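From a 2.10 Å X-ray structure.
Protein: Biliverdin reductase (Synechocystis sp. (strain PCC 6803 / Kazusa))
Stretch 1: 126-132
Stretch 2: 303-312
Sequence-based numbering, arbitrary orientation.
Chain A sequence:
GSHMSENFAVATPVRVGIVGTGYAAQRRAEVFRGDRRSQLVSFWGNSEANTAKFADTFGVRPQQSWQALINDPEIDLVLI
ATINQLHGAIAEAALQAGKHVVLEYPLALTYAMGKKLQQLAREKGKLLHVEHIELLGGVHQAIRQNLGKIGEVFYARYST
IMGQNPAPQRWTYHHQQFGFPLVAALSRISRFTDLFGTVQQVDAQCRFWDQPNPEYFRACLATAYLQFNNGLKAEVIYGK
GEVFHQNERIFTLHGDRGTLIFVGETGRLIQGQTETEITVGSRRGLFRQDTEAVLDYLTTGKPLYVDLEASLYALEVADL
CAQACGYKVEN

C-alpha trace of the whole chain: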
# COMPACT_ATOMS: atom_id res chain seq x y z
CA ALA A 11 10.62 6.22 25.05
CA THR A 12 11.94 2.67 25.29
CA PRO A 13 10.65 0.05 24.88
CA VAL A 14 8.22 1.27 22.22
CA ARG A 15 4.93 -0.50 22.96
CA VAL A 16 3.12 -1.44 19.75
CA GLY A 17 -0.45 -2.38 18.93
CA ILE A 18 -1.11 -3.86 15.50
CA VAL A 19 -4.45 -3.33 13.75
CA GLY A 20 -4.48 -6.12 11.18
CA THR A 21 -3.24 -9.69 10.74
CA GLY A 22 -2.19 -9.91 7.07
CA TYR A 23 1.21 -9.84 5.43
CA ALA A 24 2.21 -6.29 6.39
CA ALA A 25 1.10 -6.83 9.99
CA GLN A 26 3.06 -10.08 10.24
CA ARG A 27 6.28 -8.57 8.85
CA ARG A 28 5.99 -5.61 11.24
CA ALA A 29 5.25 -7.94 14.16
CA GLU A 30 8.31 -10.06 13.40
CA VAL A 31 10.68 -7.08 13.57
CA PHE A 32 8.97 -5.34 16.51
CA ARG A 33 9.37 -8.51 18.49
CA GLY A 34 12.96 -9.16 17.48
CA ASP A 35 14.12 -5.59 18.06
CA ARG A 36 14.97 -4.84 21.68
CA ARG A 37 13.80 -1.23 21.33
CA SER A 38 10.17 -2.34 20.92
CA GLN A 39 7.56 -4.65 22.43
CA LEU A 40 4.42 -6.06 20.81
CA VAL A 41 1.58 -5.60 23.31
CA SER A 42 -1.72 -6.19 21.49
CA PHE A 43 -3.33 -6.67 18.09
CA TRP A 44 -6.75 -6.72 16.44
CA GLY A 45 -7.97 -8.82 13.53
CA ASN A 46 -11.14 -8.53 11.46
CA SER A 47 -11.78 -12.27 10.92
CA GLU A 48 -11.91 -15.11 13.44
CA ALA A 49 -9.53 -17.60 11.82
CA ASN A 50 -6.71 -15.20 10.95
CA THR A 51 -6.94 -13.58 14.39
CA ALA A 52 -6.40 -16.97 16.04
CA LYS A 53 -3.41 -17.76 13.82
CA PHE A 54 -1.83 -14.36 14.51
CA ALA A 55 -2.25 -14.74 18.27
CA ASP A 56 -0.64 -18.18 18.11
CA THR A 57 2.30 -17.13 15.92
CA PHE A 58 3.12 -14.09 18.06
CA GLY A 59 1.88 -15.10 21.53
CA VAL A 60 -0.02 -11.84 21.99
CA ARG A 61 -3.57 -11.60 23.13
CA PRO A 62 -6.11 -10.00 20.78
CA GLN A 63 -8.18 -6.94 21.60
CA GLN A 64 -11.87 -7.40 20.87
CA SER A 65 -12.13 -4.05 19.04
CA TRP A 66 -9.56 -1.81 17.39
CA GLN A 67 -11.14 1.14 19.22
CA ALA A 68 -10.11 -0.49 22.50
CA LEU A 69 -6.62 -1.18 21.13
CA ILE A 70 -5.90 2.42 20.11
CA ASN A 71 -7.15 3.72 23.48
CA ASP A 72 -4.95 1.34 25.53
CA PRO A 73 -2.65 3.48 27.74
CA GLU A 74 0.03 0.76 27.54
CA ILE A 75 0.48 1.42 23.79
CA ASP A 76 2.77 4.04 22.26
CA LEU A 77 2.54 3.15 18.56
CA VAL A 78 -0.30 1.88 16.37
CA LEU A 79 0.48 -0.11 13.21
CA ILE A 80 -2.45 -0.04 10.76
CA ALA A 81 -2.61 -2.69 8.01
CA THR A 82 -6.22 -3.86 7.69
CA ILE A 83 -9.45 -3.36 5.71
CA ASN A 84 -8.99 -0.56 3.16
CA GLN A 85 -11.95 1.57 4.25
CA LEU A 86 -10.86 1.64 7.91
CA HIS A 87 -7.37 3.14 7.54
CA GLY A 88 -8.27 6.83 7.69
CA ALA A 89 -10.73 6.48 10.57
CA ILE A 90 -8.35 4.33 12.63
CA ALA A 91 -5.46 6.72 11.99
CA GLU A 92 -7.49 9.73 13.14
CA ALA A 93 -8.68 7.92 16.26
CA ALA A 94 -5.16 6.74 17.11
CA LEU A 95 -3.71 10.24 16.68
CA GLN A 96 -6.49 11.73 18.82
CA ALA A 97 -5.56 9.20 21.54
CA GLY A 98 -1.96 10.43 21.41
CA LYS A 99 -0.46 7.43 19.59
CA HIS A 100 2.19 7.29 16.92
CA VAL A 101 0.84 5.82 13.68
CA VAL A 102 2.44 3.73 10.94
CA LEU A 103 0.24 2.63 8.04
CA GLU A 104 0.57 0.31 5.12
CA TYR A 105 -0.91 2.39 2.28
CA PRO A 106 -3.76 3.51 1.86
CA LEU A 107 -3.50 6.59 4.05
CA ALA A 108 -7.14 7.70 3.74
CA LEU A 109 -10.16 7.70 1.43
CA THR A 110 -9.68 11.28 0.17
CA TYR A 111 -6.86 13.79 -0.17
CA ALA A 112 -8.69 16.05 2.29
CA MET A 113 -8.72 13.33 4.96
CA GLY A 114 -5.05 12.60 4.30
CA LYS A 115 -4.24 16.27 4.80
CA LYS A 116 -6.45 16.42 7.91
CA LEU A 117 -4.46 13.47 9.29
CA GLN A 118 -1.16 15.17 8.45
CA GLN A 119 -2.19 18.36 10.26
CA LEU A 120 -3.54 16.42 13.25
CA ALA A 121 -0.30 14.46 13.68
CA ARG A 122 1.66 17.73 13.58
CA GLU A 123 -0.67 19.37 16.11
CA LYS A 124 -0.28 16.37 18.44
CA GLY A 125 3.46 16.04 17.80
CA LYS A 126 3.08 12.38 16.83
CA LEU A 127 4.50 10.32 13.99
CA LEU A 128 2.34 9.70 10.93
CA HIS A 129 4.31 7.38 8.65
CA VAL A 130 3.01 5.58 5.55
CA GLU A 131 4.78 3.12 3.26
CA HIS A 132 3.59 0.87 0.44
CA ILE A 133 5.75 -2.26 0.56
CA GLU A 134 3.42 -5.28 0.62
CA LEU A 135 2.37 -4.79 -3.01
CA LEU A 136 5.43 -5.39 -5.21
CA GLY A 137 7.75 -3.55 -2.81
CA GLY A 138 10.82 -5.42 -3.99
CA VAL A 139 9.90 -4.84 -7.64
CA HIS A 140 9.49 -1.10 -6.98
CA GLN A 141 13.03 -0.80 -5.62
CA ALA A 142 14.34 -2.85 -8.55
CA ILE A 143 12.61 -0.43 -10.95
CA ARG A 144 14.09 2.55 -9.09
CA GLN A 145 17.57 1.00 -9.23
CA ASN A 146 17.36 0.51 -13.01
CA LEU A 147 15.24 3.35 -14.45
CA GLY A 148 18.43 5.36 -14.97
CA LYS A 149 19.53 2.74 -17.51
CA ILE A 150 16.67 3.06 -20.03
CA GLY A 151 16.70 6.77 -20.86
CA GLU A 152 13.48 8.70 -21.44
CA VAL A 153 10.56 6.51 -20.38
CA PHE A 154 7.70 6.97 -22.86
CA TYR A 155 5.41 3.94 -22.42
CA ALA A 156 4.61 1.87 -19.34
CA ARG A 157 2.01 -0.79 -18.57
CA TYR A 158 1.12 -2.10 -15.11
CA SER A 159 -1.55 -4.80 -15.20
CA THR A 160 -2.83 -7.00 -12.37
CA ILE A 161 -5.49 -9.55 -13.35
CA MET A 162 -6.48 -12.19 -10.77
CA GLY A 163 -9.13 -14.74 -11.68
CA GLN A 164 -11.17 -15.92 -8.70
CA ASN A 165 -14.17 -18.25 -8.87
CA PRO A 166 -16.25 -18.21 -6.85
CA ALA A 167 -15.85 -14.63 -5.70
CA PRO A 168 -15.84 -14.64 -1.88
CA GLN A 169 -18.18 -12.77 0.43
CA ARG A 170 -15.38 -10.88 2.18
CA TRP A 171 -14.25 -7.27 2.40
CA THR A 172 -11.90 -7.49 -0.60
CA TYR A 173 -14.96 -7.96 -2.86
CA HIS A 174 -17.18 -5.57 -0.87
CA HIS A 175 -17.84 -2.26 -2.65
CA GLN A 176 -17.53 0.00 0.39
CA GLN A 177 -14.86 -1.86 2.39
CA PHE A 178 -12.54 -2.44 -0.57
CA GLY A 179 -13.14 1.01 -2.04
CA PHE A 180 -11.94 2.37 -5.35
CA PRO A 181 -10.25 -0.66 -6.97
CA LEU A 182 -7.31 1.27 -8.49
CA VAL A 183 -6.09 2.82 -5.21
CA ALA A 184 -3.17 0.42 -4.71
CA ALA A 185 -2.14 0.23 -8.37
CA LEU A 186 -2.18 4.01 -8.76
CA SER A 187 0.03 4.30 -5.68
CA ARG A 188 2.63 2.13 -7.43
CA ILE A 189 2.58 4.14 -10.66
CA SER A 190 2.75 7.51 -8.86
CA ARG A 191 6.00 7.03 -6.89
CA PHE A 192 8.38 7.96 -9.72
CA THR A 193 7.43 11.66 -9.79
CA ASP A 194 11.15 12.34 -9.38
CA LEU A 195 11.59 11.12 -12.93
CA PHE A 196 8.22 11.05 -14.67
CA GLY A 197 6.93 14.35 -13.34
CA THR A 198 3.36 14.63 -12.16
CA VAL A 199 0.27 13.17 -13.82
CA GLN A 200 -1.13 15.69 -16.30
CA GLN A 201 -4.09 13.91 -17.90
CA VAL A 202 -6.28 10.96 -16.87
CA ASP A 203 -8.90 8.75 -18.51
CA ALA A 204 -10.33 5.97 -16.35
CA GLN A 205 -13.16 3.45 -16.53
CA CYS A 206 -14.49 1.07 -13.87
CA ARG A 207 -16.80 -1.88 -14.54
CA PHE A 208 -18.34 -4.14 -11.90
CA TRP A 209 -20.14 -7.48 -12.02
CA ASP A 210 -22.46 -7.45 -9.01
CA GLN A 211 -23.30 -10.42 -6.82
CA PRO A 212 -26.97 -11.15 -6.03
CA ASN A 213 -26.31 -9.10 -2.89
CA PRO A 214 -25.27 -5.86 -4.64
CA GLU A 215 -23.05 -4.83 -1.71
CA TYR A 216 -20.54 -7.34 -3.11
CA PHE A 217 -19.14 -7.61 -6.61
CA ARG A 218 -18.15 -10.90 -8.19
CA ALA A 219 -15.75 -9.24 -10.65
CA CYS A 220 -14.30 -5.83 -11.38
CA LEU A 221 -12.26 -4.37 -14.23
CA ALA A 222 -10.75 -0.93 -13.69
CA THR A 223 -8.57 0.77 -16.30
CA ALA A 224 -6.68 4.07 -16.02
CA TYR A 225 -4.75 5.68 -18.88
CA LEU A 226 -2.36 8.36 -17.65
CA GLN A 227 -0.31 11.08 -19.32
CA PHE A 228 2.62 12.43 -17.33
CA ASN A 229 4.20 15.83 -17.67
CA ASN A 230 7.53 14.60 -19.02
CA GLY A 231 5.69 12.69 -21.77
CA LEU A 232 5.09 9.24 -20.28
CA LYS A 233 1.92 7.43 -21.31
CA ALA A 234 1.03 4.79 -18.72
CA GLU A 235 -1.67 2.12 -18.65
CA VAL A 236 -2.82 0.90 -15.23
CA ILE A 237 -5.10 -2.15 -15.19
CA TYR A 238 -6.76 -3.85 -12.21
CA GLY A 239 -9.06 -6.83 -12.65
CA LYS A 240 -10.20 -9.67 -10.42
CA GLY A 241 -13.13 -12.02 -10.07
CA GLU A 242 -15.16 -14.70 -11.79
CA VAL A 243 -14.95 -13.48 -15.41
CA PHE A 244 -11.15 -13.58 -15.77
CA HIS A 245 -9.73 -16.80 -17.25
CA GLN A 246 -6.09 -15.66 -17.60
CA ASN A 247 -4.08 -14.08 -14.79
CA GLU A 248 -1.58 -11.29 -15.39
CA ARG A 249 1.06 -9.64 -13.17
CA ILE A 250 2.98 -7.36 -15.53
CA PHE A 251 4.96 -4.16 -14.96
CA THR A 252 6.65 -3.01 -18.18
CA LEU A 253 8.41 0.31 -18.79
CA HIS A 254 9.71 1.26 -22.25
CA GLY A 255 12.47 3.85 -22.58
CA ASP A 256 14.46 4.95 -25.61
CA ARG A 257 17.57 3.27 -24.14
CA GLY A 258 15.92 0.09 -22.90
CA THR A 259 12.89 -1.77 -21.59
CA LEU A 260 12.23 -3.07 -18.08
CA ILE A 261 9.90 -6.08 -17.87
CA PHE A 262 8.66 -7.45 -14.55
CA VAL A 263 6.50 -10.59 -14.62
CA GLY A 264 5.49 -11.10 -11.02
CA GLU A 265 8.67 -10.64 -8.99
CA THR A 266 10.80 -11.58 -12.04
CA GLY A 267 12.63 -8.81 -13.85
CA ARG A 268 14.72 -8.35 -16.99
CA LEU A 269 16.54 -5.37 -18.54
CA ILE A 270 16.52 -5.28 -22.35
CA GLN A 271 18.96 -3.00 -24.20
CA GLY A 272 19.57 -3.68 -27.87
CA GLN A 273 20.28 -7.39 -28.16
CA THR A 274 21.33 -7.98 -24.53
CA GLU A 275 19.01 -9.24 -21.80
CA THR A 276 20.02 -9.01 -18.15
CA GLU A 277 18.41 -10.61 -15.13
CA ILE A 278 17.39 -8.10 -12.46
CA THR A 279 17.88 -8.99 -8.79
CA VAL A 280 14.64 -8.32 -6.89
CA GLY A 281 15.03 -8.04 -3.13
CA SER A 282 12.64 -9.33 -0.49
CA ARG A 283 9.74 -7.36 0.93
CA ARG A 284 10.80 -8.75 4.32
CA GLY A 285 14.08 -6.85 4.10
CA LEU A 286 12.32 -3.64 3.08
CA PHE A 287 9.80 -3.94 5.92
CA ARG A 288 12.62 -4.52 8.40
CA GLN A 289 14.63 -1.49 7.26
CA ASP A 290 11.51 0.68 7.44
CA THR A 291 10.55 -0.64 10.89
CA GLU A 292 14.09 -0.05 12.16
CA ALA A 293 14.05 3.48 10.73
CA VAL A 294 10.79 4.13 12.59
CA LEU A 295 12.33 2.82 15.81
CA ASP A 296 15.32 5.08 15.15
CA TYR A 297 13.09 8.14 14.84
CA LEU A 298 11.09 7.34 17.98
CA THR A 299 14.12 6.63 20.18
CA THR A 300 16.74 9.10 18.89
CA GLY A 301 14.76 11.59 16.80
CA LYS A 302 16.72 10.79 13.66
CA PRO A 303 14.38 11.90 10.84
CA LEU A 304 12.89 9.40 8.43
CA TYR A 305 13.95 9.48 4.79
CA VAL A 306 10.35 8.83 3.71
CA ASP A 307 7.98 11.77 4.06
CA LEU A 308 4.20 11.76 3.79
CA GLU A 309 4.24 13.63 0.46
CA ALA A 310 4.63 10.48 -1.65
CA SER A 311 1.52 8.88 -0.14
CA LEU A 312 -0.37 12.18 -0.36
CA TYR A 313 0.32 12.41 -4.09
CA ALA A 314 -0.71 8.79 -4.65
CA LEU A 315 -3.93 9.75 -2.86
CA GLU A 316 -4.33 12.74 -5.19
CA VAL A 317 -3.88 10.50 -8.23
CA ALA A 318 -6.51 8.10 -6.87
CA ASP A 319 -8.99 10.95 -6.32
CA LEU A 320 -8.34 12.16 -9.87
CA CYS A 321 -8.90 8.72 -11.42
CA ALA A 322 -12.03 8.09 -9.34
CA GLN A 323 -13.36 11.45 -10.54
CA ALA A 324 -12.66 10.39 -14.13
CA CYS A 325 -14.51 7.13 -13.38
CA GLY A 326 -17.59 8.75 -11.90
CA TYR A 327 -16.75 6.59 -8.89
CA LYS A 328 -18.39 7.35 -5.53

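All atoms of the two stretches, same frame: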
# COMPACT_ATOMS: atom_id res chain seq x y z
N LYS A 126 2.97 13.83 16.93
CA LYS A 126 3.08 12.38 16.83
C LYS A 126 3.45 11.98 15.41
O LYS A 126 3.15 12.70 14.45
CB LYS A 126 1.76 11.69 17.23
CG LYS A 126 1.38 11.87 18.69
CD LYS A 126 2.25 11.01 19.60
CE LYS A 126 2.11 11.45 21.05
NZ LYS A 126 2.73 10.49 22.00
N LEU A 127 4.11 10.84 15.29
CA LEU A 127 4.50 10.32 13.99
C LEU A 127 3.28 9.88 13.18
O LEU A 127 2.38 9.22 13.70
CB LEU A 127 5.46 9.14 14.16
CG LEU A 127 5.90 8.39 12.90
CD1 LEU A 127 6.72 9.30 11.99
CD2 LEU A 127 6.68 7.13 13.26
N LEU A 128 3.27 10.26 11.91
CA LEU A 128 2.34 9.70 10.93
C LEU A 128 3.18 9.26 9.74
O LEU A 128 3.64 10.09 8.95
CB LEU A 128 1.27 10.71 10.50
CG LEU A 128 0.32 10.22 9.40
CD1 LEU A 128 -0.50 9.03 9.87
CD2 LEU A 128 -0.59 11.34 8.94
N HIS A 129 3.39 7.95 9.62
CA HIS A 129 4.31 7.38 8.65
C HIS A 129 3.57 6.35 7.80
O HIS A 129 2.89 5.47 8.35
CB HIS A 129 5.51 6.74 9.36
CG HIS A 129 6.46 6.04 8.44
ND1 HIS A 129 7.19 6.71 7.48
CD2 HIS A 129 6.81 4.74 8.34
CE1 HIS A 129 7.95 5.84 6.83
NE2 HIS A 129 7.73 4.64 7.33
N VAL A 130 3.69 6.47 6.48
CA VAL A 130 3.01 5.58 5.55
C VAL A 130 4.04 5.05 4.55
O VAL A 130 4.82 5.83 3.99
CB VAL A 130 1.87 6.30 4.80
CG1 VAL A 130 1.18 5.33 3.84
CG2 VAL A 130 0.87 6.89 5.78
N GLU A 131 4.03 3.74 4.35
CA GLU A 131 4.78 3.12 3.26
C GLU A 131 3.86 2.18 2.49
O GLU A 131 2.76 1.85 2.93
CB GLU A 131 6.01 2.36 3.77
CG GLU A 131 7.34 3.04 3.47
CD GLU A 131 7.64 3.17 1.97
OE1 GLU A 131 6.90 2.60 1.14
OE2 GLU A 131 8.64 3.84 1.63
N HIS A 132 4.34 1.76 1.32
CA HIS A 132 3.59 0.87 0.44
C HIS A 132 4.58 -0.20 -0.04
O HIS A 132 5.19 -0.06 -1.10
CB HIS A 132 2.97 1.64 -0.72
CG HIS A 132 1.91 0.88 -1.45
ND1 HIS A 132 1.36 1.33 -2.64
CD2 HIS A 132 1.28 -0.28 -1.17
CE1 HIS A 132 0.45 0.47 -3.05
NE2 HIS A 132 0.38 -0.52 -2.17
N PRO A 303 15.53 11.79 11.75
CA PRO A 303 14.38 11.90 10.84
C PRO A 303 14.34 10.78 9.81
O PRO A 303 15.36 10.26 9.36
CB PRO A 303 14.59 13.26 10.16
CG PRO A 303 16.01 13.63 10.42
CD PRO A 303 16.39 12.98 11.70
N LEU A 304 13.11 10.42 9.45
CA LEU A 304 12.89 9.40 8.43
C LEU A 304 13.20 9.95 7.04
O LEU A 304 12.97 11.13 6.76
CB LEU A 304 11.45 8.90 8.49
CG LEU A 304 11.02 8.22 9.79
CD1 LEU A 304 9.51 8.20 9.89
CD2 LEU A 304 11.57 6.80 9.86
N TYR A 305 13.72 9.08 6.17
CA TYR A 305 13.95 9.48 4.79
C TYR A 305 12.63 9.61 4.03
O TYR A 305 12.47 10.52 3.21
CB TYR A 305 14.87 8.47 4.10
CG TYR A 305 15.05 8.70 2.61
CD1 TYR A 305 15.92 9.67 2.14
CD2 TYR A 305 14.34 7.94 1.68
CE1 TYR A 305 16.09 9.89 0.79
CE2 TYR A 305 14.50 8.15 0.33
CZ TYR A 305 15.38 9.12 -0.11
OH TYR A 305 15.54 9.33 -1.46
N VAL A 306 11.67 8.72 4.30
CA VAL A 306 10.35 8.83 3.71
C VAL A 306 9.59 9.97 4.37
O VAL A 306 9.60 10.13 5.60
CB VAL A 306 9.58 7.50 3.87
CG1 VAL A 306 8.15 7.65 3.38
CG2 VAL A 306 10.30 6.39 3.12
N ASP A 307 8.92 10.79 3.56
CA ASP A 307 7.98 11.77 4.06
C ASP A 307 6.60 11.46 3.50
O ASP A 307 6.45 10.71 2.54
CB ASP A 307 8.42 13.21 3.72
CG ASP A 307 8.00 13.63 2.32
OD1 ASP A 307 8.15 12.84 1.37
OD2 ASP A 307 7.54 14.78 2.18
N LEU A 308 5.58 12.07 4.12
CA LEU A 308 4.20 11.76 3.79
C LEU A 308 3.82 12.19 2.38
O LEU A 308 2.78 11.75 1.86
CB LEU A 308 3.27 12.42 4.80
CG LEU A 308 1.86 11.83 4.95
CD1 LEU A 308 1.95 10.41 5.47
CD2 LEU A 308 1.02 12.70 5.88
N GLU A 309 4.64 13.03 1.73
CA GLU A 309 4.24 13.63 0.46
C GLU A 309 4.02 12.59 -0.63
O GLU A 309 3.14 12.77 -1.48
CB GLU A 309 5.29 14.65 0.01
CG GLU A 309 4.89 15.42 -1.23
CD GLU A 309 3.47 15.92 -1.17
OE1 GLU A 309 3.10 16.57 -0.16
OE2 GLU A 309 2.71 15.67 -2.13
N ALA A 310 4.79 11.50 -0.62
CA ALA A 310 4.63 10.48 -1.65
C ALA A 310 3.28 9.79 -1.54
O ALA A 310 2.63 9.53 -2.56
CB ALA A 310 5.76 9.46 -1.56
N SER A 311 2.84 9.49 -0.32
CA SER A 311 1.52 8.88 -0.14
C SER A 311 0.40 9.88 -0.37
O SER A 311 -0.69 9.50 -0.82
CB SER A 311 1.41 8.27 1.25
OG SER A 311 2.34 7.21 1.42
N LEU A 312 0.64 11.16 -0.08
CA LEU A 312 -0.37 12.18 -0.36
C LEU A 312 -0.58 12.34 -1.85
O LEU A 312 -1.72 12.53 -2.30
CB LEU A 312 0.03 13.52 0.26
CG LEU A 312 -0.23 13.70 1.76
CD1 LEU A 312 0.35 15.03 2.23
CD2 LEU A 312 -1.72 13.63 2.05
O HOH W 1 4.77 8.61 2.00

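A strand can be covered by a chain segment distant in sequence without a single direct hydrogen bond between them, and the contact between residues 303–312 and 126–132 of this biliverdin reductase is a compact example. Side-chain packing does most of the work, and one water supplies the polar link.

Pro303 lies beyond reach, so the contact opens at Leu304, whose CA-to-CB bond points toward the strand segment. Its CD1 serves two neighbours, lying 3.7 Å from CD1 of Leu127 and 3.7 Å from ND1 of His129. Tyr305 makes no contact, and the next inward-pointing residue is Val306. Its CB sits 3.8 Å from CE1 of His129, at the edge of the imidazole ring, while its CG2 comes within 3.4 Å of OE2 of Glu131. That carboxylate is engaged through its other oxygen: the backbone N of His132 donates to OE1 of Glu131 over 2.7 Å, so one carboxylate oxygen is bound to the next residue's backbone while the other lies against the Val306 methyl.

Asp307 points away and turns its side chain to the coming helix, where OD2 accepts a weak capping bond from N of Glu309 at 3.4 Å. Its carbonyl is nevertheless part of the contact. Water 1 donates to O of Asp307 at 2.7 Å and, weakly, to O of Val130 at 3.4 Å, and is hydrogen-bonded to OG of Ser311 at 2.9 Å, bridging the two segments.

Leu308 starts out sideways, but its end comes nearer, with CD2 of Leu308 3.7 Å from CD2 of Leu128 and CD1 of Leu308 3.7 Å from CG2 of Val130. One turn on, N of Leu312 donates to O of Leu308 at 2.9 Å. Ser311 closes the contact, its OG 3.3 Å from CG1 of Val130, so a single hydroxyl both touches a methyl and holds the bridging water.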